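Ribonuclease H (Uncultured organism, PDB 4IBN) probably cleaves the RNA strand of RNA-DNA hybrids endonucleolytically, with magnesium as cofactor, leaving 5'-phosphomonoester ends. Local coordinates at residues G39-Y44 / V176-E181; R73-A78 / Q134-H139; R90-T95 / A203-S208. All coordinates share one frame; numbering follows the deposited sequence.

Contact 1 of 3, residues G39-Y44 / V176-E181; sequences GVLVEY and VDSGYE
L41, on strand 34-45, meets S178 and Y180 with the two branches of its isobutyl group, one to each neighbour. Its CB points toward the other segment, and CG, anti to the backbone N (chi1 171°), brings CD1 to S178 and CD2 to Y180. L41 CD1 lies against the hydroxyl of S178, 3.6 Å from S178 OG. L41 CD2 approaches the aromatic ring of Y180 obliquely and more loosely, 4.3 Å from Y180 CD1. A branched aliphatic residue suits this place because it can fill two directions at once.

S178 points its CB toward the strand, and its OG also serves its own segment. The backbone N of Y180 donates to S178 OG at 3.0 Å in a fairly straight bond (N-H...O 153°), an ST turn that leads into helix 180-184, with G179 at its N-cap position. S178 OG is also hydrogen-bonded to D57 OD1 on strand 53-62, the strand between 34-45 and 176-177 in the sheet, while D57 OD2 accepts from G179 N. Without the hydroxyl, as with an alanine here, Y180 N would probably lose its ST-turn acceptor and D57 OD1 its mate. Y157 of helix 153-168 backs the Y180 ring edge-to-face.

The contact seats the residues after edge strand 176-177, and the start of helix 180-184, over strand 34-45 of the RNase H sheet. No hydrogen bond joins the two segments directly: L41 supplies apolar contact, whereas polar fixation comes from within the turn and from D57, whose carboxylate oxygens hold consecutive residues of it.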
ATOM      1  N   GLY A  39       6.609  -3.054   0.577  1.00 14.86           N
ATOM      2  CA  GLY A  39       7.220  -2.009  -0.198  1.00 16.18           C
ATOM      3  C   GLY A  39       6.203  -1.073  -0.830  1.00 17.15           C
ATOM      4  O   GLY A  39       5.241  -1.518  -1.350  1.00 16.88           O
ATOM      5  N   VAL A  40       6.460   0.227  -0.719  1.00 15.40           N
ATOM      6  CA  VAL A  40       5.587   1.233  -1.274  1.00 16.57           C
ATOM      7  C   VAL A  40       6.346   2.304  -2.063  1.00 16.62           C
ATOM      8  O   VAL A  40       7.258   2.860  -1.568  1.00 18.89           O
ATOM      9  CB  VAL A  40       4.859   1.946  -0.170  1.00 17.77           C
ATOM     10  CG1 VAL A  40       3.906   2.927  -0.702  1.00 23.01           C
ATOM     11  CG2 VAL A  40       4.171   0.991   0.699  1.00 21.66           C
ATOM     12  N   LEU A  41       5.914   2.574  -3.287  1.00 15.32           N
ATOM     13  CA  LEU A  41       6.394   3.701  -4.058  1.00 14.45           C
ATOM     14  C   LEU A  41       5.305   4.759  -4.101  1.00 16.45           C
ATOM     15  O   LEU A  41       4.212   4.458  -4.419  1.00 16.71           O
ATOM     16  CB  LEU A  41       6.685   3.249  -5.477  1.00 15.57           C
ATOM     17  CG  LEU A  41       6.997   4.309  -6.515  1.00 15.88           C
ATOM     18  CD1 LEU A  41       8.257   5.036  -6.211  1.00 18.84           C
ATOM     19  CD2 LEU A  41       7.028   3.758  -7.897  1.00 17.90           C
ATOM     20  N   VAL A  42       5.659   6.005  -3.773  1.00 16.16           N
ATOM     21  CA  VAL A  42       4.734   7.126  -3.884  1.00 16.30           C
ATOM     22  C   VAL A  42       5.180   8.045  -5.013  1.00 17.21           C
ATOM     23  O   VAL A  42       6.278   8.472  -5.005  1.00 19.46           O
ATOM     24  CB  VAL A  42       4.704   7.961  -2.583  1.00 15.19           C
ATOM     25  CG1 VAL A  42       3.653   9.036  -2.645  1.00 16.52           C
ATOM     26  CG2 VAL A  42       4.423   7.076  -1.388  1.00 17.08           C
ATOM     27  N   GLU A  43       4.307   8.311  -5.953  1.00 16.08           N
ATOM     28  CA  GLU A  43       4.563   9.218  -7.029  1.00 16.60           C
ATOM     29  C   GLU A  43       3.843  10.518  -6.819  1.00 16.09           C
ATOM     30  O   GLU A  43       2.738  10.501  -6.422  1.00 17.36           O
ATOM     31  CB  GLU A  43       4.114   8.639  -8.372  1.00 17.94           C
ATOM     32  CG  GLU A  43       4.889   7.416  -8.763  1.00 19.24           C
ATOM     33  CD  GLU A  43       4.795   7.069 -10.234  1.00 21.97           C
ATOM     34  OE1 GLU A  43       3.914   7.599 -10.894  1.00 22.20           O
ATOM     35  OE2 GLU A  43       5.598   6.272 -10.688  1.00 19.37           O
ATOM     36  N   TYR A  44       4.500  11.633  -7.128  1.00 17.23           N
ATOM     37  CA  TYR A  44       3.885  12.951  -7.005  1.00 19.84           C
ATOM     38  C   TYR A  44       4.292  13.876  -8.152  1.00 19.04           C
ATOM     39  O   TYR A  44       5.480  14.075  -8.410  1.00 19.72           O
ATOM     40  CB  TYR A  44       4.248  13.588  -5.662  1.00 20.02           C
ATOM     41  CG  TYR A  44       3.779  15.018  -5.516  1.00 23.02           C
ATOM     42  CD1 TYR A  44       2.461  15.307  -5.191  1.00 25.86           C
ATOM     43  CD2 TYR A  44       4.654  16.079  -5.705  1.00 27.67           C
ATOM     44  CE1 TYR A  44       2.027  16.613  -5.056  1.00 27.58           C
ATOM     45  CE2 TYR A  44       4.231  17.388  -5.573  1.00 25.49           C
ATOM     46  CZ  TYR A  44       2.916  17.648  -5.249  1.00 20.82           C
ATOM     47  OH  TYR A  44       2.490  18.950  -5.116  1.00 29.65           O
ATOM     48  N   VAL A 176      11.420   8.174   1.984  1.00 25.46           N
ATOM     49  CA  VAL A 176      12.771   8.488   1.658  1.00 27.36           C
ATOM     50  C   VAL A 176      12.954   8.604   0.148  1.00 26.28           C
ATOM     51  O   VAL A 176      12.119   8.183  -0.593  1.00 26.08           O
ATOM     52  CB  VAL A 176      13.740   7.477   2.251  1.00 28.18           C
ATOM     53  CG1 VAL A 176      13.527   7.373   3.647  1.00 30.36           C
ATOM     54  CG2 VAL A 176      13.574   6.166   1.637  1.00 30.31           C
ATOM     55  N   ASP A 177      14.056   9.157  -0.304  1.00 26.26           N
ATOM     56  CA  ASP A 177      14.206   9.390  -1.701  1.00 25.37           C
ATOM     57  C   ASP A 177      14.139   8.038  -2.413  1.00 25.30           C
ATOM     58  O   ASP A 177      14.567   7.092  -1.893  1.00 26.77           O
ATOM     59  CB  ASP A 177      15.504  10.121  -1.973  1.00 30.72           C
ATOM     60  CG  ASP A 177      15.669  10.515  -3.414  1.00 38.43           C
ATOM     61  OD1 ASP A 177      14.692  10.739  -4.099  1.00 40.77           O
ATOM     62  OD2 ASP A 177      16.810  10.602  -3.891  1.00 47.66           O
ATOM     63  N   SER A 178      13.536   7.984  -3.583  1.00 22.56           N
ATOM     64  CA  SER A 178      13.298   6.735  -4.253  1.00 20.79           C
ATOM     65  C   SER A 178      14.436   6.150  -5.040  1.00 22.65           C
ATOM     66  O   SER A 178      15.170   6.827  -5.647  1.00 27.09           O
ATOM     67  CB  SER A 178      12.075   6.808  -5.151  1.00 18.50           C
ATOM     68  OG  SER A 178      11.765   5.589  -5.711  1.00 20.58           O
ATOM     69  N   GLY A 179      14.466   4.854  -5.082  1.00 19.66           N
ATOM     70  CA  GLY A 179      15.400   4.148  -5.916  1.00 20.55           C
ATOM     71  C   GLY A 179      14.844   3.778  -7.279  1.00 20.68           C
ATOM     72  O   GLY A 179      15.466   3.106  -8.022  1.00 21.29           O
ATOM     73  N   TYR A 180      13.654   4.245  -7.587  1.00 17.75           N
ATOM     74  CA  TYR A 180      12.988   3.762  -8.764  1.00 17.36           C
ATOM     75  C   TYR A 180      13.796   4.004 -10.027  1.00 17.84           C
ATOM     76  O   TYR A 180      13.910   3.178 -10.838  1.00 18.53           O
ATOM     77  CB  TYR A 180      11.601   4.420  -8.977  1.00 19.44           C
ATOM     78  CG  TYR A 180      11.001   3.968 -10.288  1.00 16.00           C
ATOM     79  CD1 TYR A 180      10.340   2.782 -10.379  1.00 16.84           C
ATOM     80  CD2 TYR A 180      11.157   4.682 -11.431  1.00 18.03           C
ATOM     81  CE1 TYR A 180       9.865   2.325 -11.537  1.00 17.19           C
ATOM     82  CE2 TYR A 180      10.673   4.236 -12.594  1.00 16.82           C
ATOM     83  CZ  TYR A 180      10.028   3.057 -12.645  1.00 15.16           C
ATOM     84  OH  TYR A 180       9.576   2.571 -13.780  1.00 19.55           O
ATOM     85  N   GLU A 181      14.341   5.181 -10.173  1.00 19.24           N
ATOM     86  CA  GLU A 181      14.992   5.497 -11.412  1.00 22.16           C
ATOM     87  C   GLU A 181      16.223   4.651 -11.666  1.00 19.12           C
ATOM     88  O   GLU A 181      16.493   4.298 -12.745  1.00 21.98           O
ATOM     89  CB  GLU A 181      15.291   6.984 -11.465  1.00 22.86           C
ATOM     90  CG  GLU A 181      14.029   7.802 -11.713  1.00 29.16           C
ATOM     91  CD  GLU A 181      13.195   8.068 -10.446  1.00 32.50           C
ATOM     92  OE1 GLU A 181      13.616   7.703  -9.349  1.00 37.29           O
ATOM     93  OE2 GLU A 181      12.140   8.689 -10.574  1.00 30.36           O
TER

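Contact 2 of 3, residues R73-A78 / Q134-H139; sequences RSVIEA and QAVNGH
The contact between I76 and A135 is one of close backbone approach: I76 CA and A135 CA are 5.6 Å apart, the nearest such pair between the two segments. The methyl of A135 points toward helix 67-82 and touches its backbone, with A135 CB 4.1 Å from I76 CA and 4.2 Å from I76 O. A small residue suits this position, since its single methyl lets one helix lie directly against the main chain of the other.

The other apolar pair is made by branched side chains. V75 CG1 and V136 CG2 meet at 4.2 Å, and the two valines cross obliquely. In V75 the touching methyl is the one anti to the backbone N (chi1 177°); in V136 it is the one beside the backbone N. The layer extends past the segments, as I76 also packs on L128, E131 and A132 of helix 126-136, and V75 on I100 and M104 of helix 98-113.

No polar bond crosses between the segments; their polar groups pair within a segment or with other parts of the chain. R73 NH2 forms a salt bridge to E77 OE2 at 3.3 Å, its hydrogen bond weak, and R73 NH1 pairs with E62. At the end of helix 126-136, a type II' turn runs from V136 to H139, whose ND1 bonds F89 N.

The direct contact is thus van der Waals, packing the C-terminal end of helix 126-136 against helix 67-82 through complementary shape and the shortness of A135.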
ATOM      1  N   ARG A  73       0.298  -3.958   6.340  1.00 16.38           N
ATOM      2  CA  ARG A  73       1.320  -3.001   6.700  1.00 18.20           C
ATOM      3  C   ARG A  73       1.661  -2.055   5.568  1.00 15.87           C
ATOM      4  O   ARG A  73       2.008  -0.935   5.807  1.00 18.54           O
ATOM      5  CB  ARG A  73       2.562  -3.672   7.260  1.00 18.31           C
ATOM      6  CG  ARG A  73       2.203  -4.562   8.394  1.00 25.44           C
ATOM      7  CD  ARG A  73       3.140  -4.567   9.550  1.00 27.16           C
ATOM      8  NE  ARG A  73       3.730  -3.285   9.850  1.00 26.33           N
ATOM      9  CZ  ARG A  73       4.919  -3.187  10.390  1.00 35.69           C
ATOM     10  NH1 ARG A  73       5.560  -4.284  10.682  1.00 34.66           N
ATOM     11  NH2 ARG A  73       5.471  -2.027  10.662  1.00 35.53           N
ATOM     12  N   SER A  74       1.557  -2.537   4.338  1.00 16.84           N
ATOM     13  CA  SER A  74       1.832  -1.677   3.217  1.00 17.74           C
ATOM     14  C   SER A  74       0.854  -0.527   3.215  1.00 17.01           C
ATOM     15  O   SER A  74       1.201   0.567   2.920  1.00 19.04           O
ATOM     16  CB  SER A  74       1.844  -2.442   1.881  1.00 18.78           C
ATOM     17  OG  SER A  74       0.587  -2.692   1.330  1.00 20.25           O
ATOM     18  N   VAL A  75      -0.383  -0.814   3.521  1.00 17.44           N
ATOM     19  CA  VAL A  75      -1.346   0.263   3.633  1.00 16.66           C
ATOM     20  C   VAL A  75      -1.061   1.176   4.810  1.00 19.11           C
ATOM     21  O   VAL A  75      -1.018   2.353   4.685  1.00 18.17           O
ATOM     22  CB  VAL A  75      -2.742  -0.283   3.848  1.00 16.13           C
ATOM     23  CG1 VAL A  75      -3.753   0.855   4.035  1.00 19.48           C
ATOM     24  CG2 VAL A  75      -3.142  -1.094   2.714  1.00 16.91           C
ATOM     25  N   ILE A  76      -0.866   0.591   5.968  1.00 16.67           N
ATOM     26  CA  ILE A  76      -0.663   1.400   7.125  1.00 16.48           C
ATOM     27  C   ILE A  76       0.542   2.281   7.019  1.00 19.96           C
ATOM     28  O   ILE A  76       0.490   3.426   7.295  1.00 19.87           O
ATOM     29  CB  ILE A  76      -0.474   0.528   8.344  1.00 18.28           C
ATOM     30  CG1 ILE A  76      -1.717  -0.263   8.627  1.00 18.25           C
ATOM     31  CG2 ILE A  76      -0.097   1.327   9.539  1.00 21.01           C
ATOM     32  CD1 ILE A  76      -1.494  -1.438   9.575  1.00 19.89           C
ATOM     33  N   GLU A  77       1.642   1.717   6.600  1.00 18.06           N
ATOM     34  CA  GLU A  77       2.831   2.506   6.471  1.00 21.02           C
ATOM     35  C   GLU A  77       2.687   3.618   5.452  1.00 20.26           C
ATOM     36  O   GLU A  77       3.211   4.677   5.638  1.00 21.43           O
ATOM     37  CB  GLU A  77       4.059   1.664   6.169  1.00 22.14           C
ATOM     38  CG  GLU A  77       4.410   0.754   7.250  1.00 24.11           C
ATOM     39  CD  GLU A  77       4.716   1.439   8.558  1.00 31.16           C
ATOM     40  OE1 GLU A  77       5.360   2.445   8.550  1.00 32.70           O
ATOM     41  OE2 GLU A  77       4.326   0.930   9.602  1.00 36.31           O
ATOM     42  N   ALA A  78       2.010   3.346   4.366  1.00 18.25           N
ATOM     43  CA  ALA A  78       1.840   4.348   3.341  1.00 19.33           C
ATOM     44  C   ALA A  78       1.049   5.536   3.802  1.00 18.59           C
ATOM     45  O   ALA A  78       1.432   6.626   3.624  1.00 20.33           O
ATOM     46  CB  ALA A  78       1.125   3.746   2.148  1.00 21.60           C
ATOM     47  N   GLN A 134      -7.962   3.146  10.190  1.00 16.56           N
ATOM     48  CA  GLN A 134      -7.625   4.393  10.822  1.00 19.76           C
ATOM     49  C   GLN A 134      -6.568   5.195  10.090  1.00 20.35           C
ATOM     50  O   GLN A 134      -6.606   6.359  10.074  1.00 20.80           O
ATOM     51  CB  GLN A 134      -7.172   4.114  12.239  1.00 20.00           C
ATOM     52  CG  GLN A 134      -6.955   5.294  13.100  1.00 28.59           C
ATOM     53  CD  GLN A 134      -6.986   4.892  14.559  1.00 33.80           C
ATOM     54  OE1 GLN A 134      -6.123   4.172  15.019  1.00 39.67           O
ATOM     55  NE2 GLN A 134      -8.007   5.285  15.251  1.00 33.59           N
ATOM     56  N   ALA A 135      -5.582   4.506   9.553  1.00 19.48           N
ATOM     57  CA  ALA A 135      -4.513   5.135   8.821  1.00 17.96           C
ATOM     58  C   ALA A 135      -5.036   5.863   7.582  1.00 18.42           C
ATOM     59  O   ALA A 135      -4.640   6.948   7.288  1.00 19.38           O
ATOM     60  CB  ALA A 135      -3.473   4.093   8.423  1.00 18.84           C
ATOM     61  N   VAL A 136      -5.932   5.220   6.885  1.00 18.57           N
ATOM     62  CA  VAL A 136      -6.593   5.793   5.753  1.00 17.77           C
ATOM     63  C   VAL A 136      -7.390   7.008   6.188  1.00 19.94           C
ATOM     64  O   VAL A 136      -7.465   7.948   5.514  1.00 19.02           O
ATOM     65  CB  VAL A 136      -7.505   4.781   5.110  1.00 17.39           C
ATOM     66  CG1 VAL A 136      -8.422   5.412   4.171  1.00 21.34           C
ATOM     67  CG2 VAL A 136      -6.712   3.745   4.438  1.00 17.86           C
ATOM     68  N   ASN A 137      -7.993   6.945   7.350  1.00 21.79           N
ATOM     69  CA  ASN A 137      -8.587   8.119   7.931  1.00 23.30           C
ATOM     70  C   ASN A 137      -9.572   8.878   7.046  1.00 21.33           C
ATOM     71  O   ASN A 137     -10.492   8.359   6.577  1.00 22.25           O
ATOM     72  CB  ASN A 137      -7.522   9.047   8.452  1.00 26.96           C
ATOM     73  CG  ASN A 137      -7.134  10.015   7.485  1.00 44.41           C
ATOM     74  OD1 ASN A 137      -7.378  11.214   7.633  1.00 56.92           O
ATOM     75  ND2 ASN A 137      -6.756   9.501   6.335  1.00 54.91           N
ATOM     76  N   GLY A 138      -9.193  10.136   6.916  1.00 19.94           N
ATOM     77  CA  GLY A 138      -9.853  11.134   6.123  1.00 19.69           C
ATOM     78  C   GLY A 138      -9.304  11.319   4.722  1.00 18.52           C
ATOM     79  O   GLY A 138      -9.711  12.173   4.055  1.00 21.47           O
ATOM     80  N   HIS A 139      -8.317  10.526   4.341  1.00 18.55           N
ATOM     81  CA  HIS A 139      -7.791  10.595   3.019  1.00 16.56           C
ATOM     82  C   HIS A 139      -8.803   9.993   2.090  1.00 15.47           C
ATOM     83  O   HIS A 139      -9.489   9.112   2.459  1.00 20.05           O
ATOM     84  CB  HIS A 139      -6.485   9.828   2.907  1.00 16.17           C
ATOM     85  CG  HIS A 139      -5.452  10.269   3.880  1.00 17.40           C
ATOM     86  ND1 HIS A 139      -4.837  11.489   3.806  1.00 19.52           N
ATOM     87  CD2 HIS A 139      -4.927   9.659   4.956  1.00 15.94           C
ATOM     88  CE1 HIS A 139      -3.991  11.612   4.804  1.00 21.43           C
ATOM     89  NE2 HIS A 139      -4.023  10.514   5.512  1.00 17.34           N
TER

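Contact 3 of 3, residues R90-T95 / A203-S208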
ATOM      1  N   ARG A  90      -5.559  13.032  -1.588  1.00 15.19           N
ATOM      2  CA  ARG A  90      -6.238  12.149  -2.496  1.00 14.96           C
ATOM      3  C   ARG A  90      -5.201  11.117  -2.998  1.00 16.34           C
ATOM      4  O   ARG A  90      -4.168  11.475  -3.348  1.00 17.76           O
ATOM      5  CB  ARG A  90      -6.811  12.923  -3.656  1.00 16.29           C
ATOM      6  CG  ARG A  90      -7.958  13.739  -3.276  1.00 17.38           C
ATOM      7  CD  ARG A  90      -8.418  14.649  -4.422  1.00 17.78           C
ATOM      8  NE  ARG A  90      -7.581  15.817  -4.469  1.00 17.79           N
ATOM      9  CZ  ARG A  90      -7.459  16.590  -5.511  1.00 25.77           C
ATOM     10  NH1 ARG A  90      -8.128  16.341  -6.586  1.00 26.20           N
ATOM     11  NH2 ARG A  90      -6.652  17.618  -5.469  1.00 28.53           N
ATOM     12  N   VAL A  91      -5.536   9.842  -2.970  1.00 14.19           N
ATOM     13  CA  VAL A  91      -4.597   8.794  -3.261  1.00 15.20           C
ATOM     14  C   VAL A  91      -5.194   7.795  -4.212  1.00 15.48           C
ATOM     15  O   VAL A  91      -6.227   7.326  -3.998  1.00 15.65           O
ATOM     16  CB  VAL A  91      -4.188   8.047  -1.976  1.00 15.22           C
ATOM     17  CG1 VAL A  91      -3.202   6.968  -2.254  1.00 17.05           C
ATOM     18  CG2 VAL A  91      -3.679   9.023  -0.945  1.00 16.53           C
ATOM     19  N   VAL A  92      -4.451   7.440  -5.233  1.00 16.38           N
ATOM     20  CA  VAL A  92      -4.781   6.286  -6.008  1.00 15.69           C
ATOM     21  C   VAL A  92      -3.848   5.201  -5.526  1.00 18.62           C
ATOM     22  O   VAL A  92      -2.688   5.361  -5.669  1.00 19.76           O
ATOM     23  CB  VAL A  92      -4.520   6.523  -7.491  1.00 16.06           C
ATOM     24  CG1 VAL A  92      -4.847   5.295  -8.262  1.00 15.89           C
ATOM     25  CG2 VAL A  92      -5.336   7.653  -7.981  1.00 15.40           C
ATOM     26  N   PHE A  93      -4.388   4.134  -4.942  1.00 17.07           N
ATOM     27  CA  PHE A  93      -3.576   3.095  -4.341  1.00 13.72           C
ATOM     28  C   PHE A  93      -3.721   1.844  -5.159  1.00 16.62           C
ATOM     29  O   PHE A  93      -4.747   1.313  -5.238  1.00 17.03           O
ATOM     30  CB  PHE A  93      -4.030   2.852  -2.885  1.00 14.28           C
ATOM     31  CG  PHE A  93      -3.117   1.968  -2.050  1.00 16.93           C
ATOM     32  CD1 PHE A  93      -2.310   2.492  -1.096  1.00 17.82           C
ATOM     33  CD2 PHE A  93      -3.170   0.617  -2.150  1.00 19.35           C
ATOM     34  CE1 PHE A  93      -1.546   1.722  -0.339  1.00 16.43           C
ATOM     35  CE2 PHE A  93      -2.407  -0.144  -1.387  1.00 17.20           C
ATOM     36  CZ  PHE A  93      -1.588   0.409  -0.486  1.00 16.48           C
ATOM     37  N   THR A  94      -2.623   1.443  -5.775  1.00 14.62           N
ATOM     38  CA  THR A  94      -2.600   0.279  -6.607  1.00 16.78           C
ATOM     39  C   THR A  94      -1.743  -0.831  -6.022  1.00 16.66           C
ATOM     40  O   THR A  94      -0.652  -0.636  -5.714  1.00 18.40           O
ATOM     41  CB  THR A  94      -2.052   0.614  -8.035  1.00 16.60           C
ATOM     42  OG1 THR A  94      -2.829   1.643  -8.621  1.00 18.72           O
ATOM     43  CG2 THR A  94      -2.103  -0.587  -8.897  1.00 18.70           C
ATOM     44  N   THR A  95      -2.325  -2.007  -5.909  1.00 16.23           N
ATOM     45  CA  THR A  95      -1.657  -3.125  -5.300  1.00 17.18           C
ATOM     46  C   THR A  95      -1.988  -4.410  -5.994  1.00 19.58           C
ATOM     47  O   THR A  95      -2.959  -4.481  -6.629  1.00 19.28           O
ATOM     48  CB  THR A  95      -2.039  -3.256  -3.847  1.00 20.72           C
ATOM     49  OG1 THR A  95      -1.408  -4.393  -3.296  1.00 19.85           O
ATOM     50  CG2 THR A  95      -3.492  -3.356  -3.697  1.00 20.84           C
ATOM     51  N   ALA A 203      -9.149  13.826 -13.120  1.00 42.04           N
ATOM     52  CA  ALA A 203     -10.244  13.097 -13.757  1.00 41.58           C
ATOM     53  C   ALA A 203     -10.374  11.572 -13.678  1.00 40.73           C
ATOM     54  O   ALA A 203     -11.425  11.023 -13.728  1.00 43.28           O
ATOM     55  CB  ALA A 203     -10.369  13.529 -15.163  1.00 43.79           C
ATOM     56  N   ALA A 204      -9.257  10.903 -13.668  1.00 41.04           N
ATOM     57  CA  ALA A 204      -9.180   9.492 -13.521  1.00 39.40           C
ATOM     58  C   ALA A 204      -9.604   9.216 -12.082  1.00 38.52           C
ATOM     59  O   ALA A 204      -9.674   8.062 -11.724  1.00 42.01           O
ATOM     60  CB  ALA A 204      -7.780   9.031 -13.726  1.00 38.86           C
ATOM     61  N   PHE A 205      -9.828  10.252 -11.258  1.00 33.80           N
ATOM     62  CA  PHE A 205      -9.889  10.014  -9.824  1.00 27.02           C
ATOM     63  C   PHE A 205     -11.275   9.687  -9.365  1.00 25.71           C
ATOM     64  O   PHE A 205     -12.136  10.502  -9.416  1.00 27.54           O
ATOM     65  CB  PHE A 205      -9.303  11.139  -8.972  1.00 24.90           C
ATOM     66  CG  PHE A 205      -9.180  10.799  -7.497  1.00 21.76           C
ATOM     67  CD1 PHE A 205      -8.426   9.774  -7.084  1.00 21.62           C
ATOM     68  CD2 PHE A 205      -9.844  11.514  -6.547  1.00 21.05           C
ATOM     69  CE1 PHE A 205      -8.351   9.485  -5.761  1.00 22.02           C
ATOM     70  CE2 PHE A 205      -9.740  11.230  -5.250  1.00 19.88           C
ATOM     71  CZ  PHE A 205      -9.002  10.202  -4.863  1.00 21.11           C
ATOM     72  N   ARG A 206     -11.447   8.455  -8.921  1.00 23.90           N
ATOM     73  CA  ARG A 206     -12.727   7.963  -8.492  1.00 24.60           C
ATOM     74  C   ARG A 206     -12.627   7.320  -7.109  1.00 20.29           C
ATOM     75  O   ARG A 206     -12.486   6.157  -7.015  1.00 23.79           O
ATOM     76  CB  ARG A 206     -13.230   6.932  -9.502  1.00 28.19           C
ATOM     77  CG  ARG A 206     -13.733   7.540 -10.822  1.00 37.38           C
ATOM     78  CD  ARG A 206     -14.534   8.802 -10.555  1.00 46.05           C
ATOM     79  NE  ARG A 206     -15.166   9.377 -11.741  1.00 56.01           N
ATOM     80  CZ  ARG A 206     -14.790  10.519 -12.318  1.00 60.33           C
ATOM     81  NH1 ARG A 206     -13.780  11.212 -11.830  1.00 59.92           N
ATOM     82  NH2 ARG A 206     -15.422  10.968 -13.400  1.00 61.11           N
ATOM     83  N   PRO A 207     -12.672   8.092  -6.060  1.00 21.13           N
ATOM     84  CA  PRO A 207     -12.470   7.522  -4.742  1.00 18.59           C
ATOM     85  C   PRO A 207     -13.607   6.667  -4.261  1.00 20.63           C
ATOM     86  O   PRO A 207     -14.735   6.920  -4.577  1.00 20.89           O
ATOM     87  CB  PRO A 207     -12.368   8.727  -3.840  1.00 20.76           C
ATOM     88  CG  PRO A 207     -13.131   9.706  -4.493  1.00 22.51           C
ATOM     89  CD  PRO A 207     -12.907   9.527  -5.949  1.00 21.73           C
ATOM     90  N   SER A 208     -13.257   5.695  -3.448  1.00 21.26           N
ATOM     91  CA  SER A 208     -14.206   4.852  -2.759  1.00 22.67           C
ATOM     92  C   SER A 208     -14.846   5.613  -1.661  1.00 22.83           C
ATOM     93  O   SER A 208     -14.375   6.602  -1.261  1.00 22.51           O
ATOM     94  CB  SER A 208     -13.509   3.676  -2.132  1.00 23.42           C
ATOM     95  OG  SER A 208     -13.271   2.699  -3.057  1.00 27.74           O
TER
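F205 makes every side-chain contact of the loop 203-208 with strand 90-95, its ring lying beside R90, V91 and V92. Its CB points toward the strand, and the CG anti to the backbone N (chi1 -171°) sets the ring beside it.

The apolar contacts come from two neighbours. V92 CG2 sits at the ring edge, 3.9 Å from F205 CD1. R90's long chain suits its place: its methylenes pack obliquely against the CE2-CZ side of the ring, R90 CG 3.7 Å from F205 CE2, while its end leads away to hydrogen-bond T14 O through NH2. Within the loop, P207 CD lies over one face of the F205 ring, near the rim, 3.6 Å above the plane.

The polar contact is subtler. V91 O lies in the ring plane at the edge, 3.5 Å from F205 CE1, where the hydrogens carry slight positive charge. R206 bonds through NH1 to F205 O at 3.0 Å, the donor above the carbonyl plane, and its backbone N bonds E142 of strand 140-145.

Between these two segments, then, the buried contact rests on one phenylalanine, holding the loop after helix 187-192 to strand 90-95 by apolar packing and probably a weak electrostatic attraction between ring edge and carbonyl.

From the N terminus, strand 34-45 opens contact 1, which closes only at 176-181, after the rest of the central sheet and its helices. Contact 2 lies wholly within that span, joining helix 67-82 to the end of helix 126-136. Strand 90-95 follows helix 67-82 and begins contact 3, completed at 203-208; contact 3 therefore crosses both others. In space, V40 of contact 1 packs on S74 and A78 of contact 2, and F93 of contact 3 packs on V75 and A78. Helix 67-82 is thus the common neighbour, while contacts 1 and 3 bind segments of the C-terminal region to the RNase H sheet.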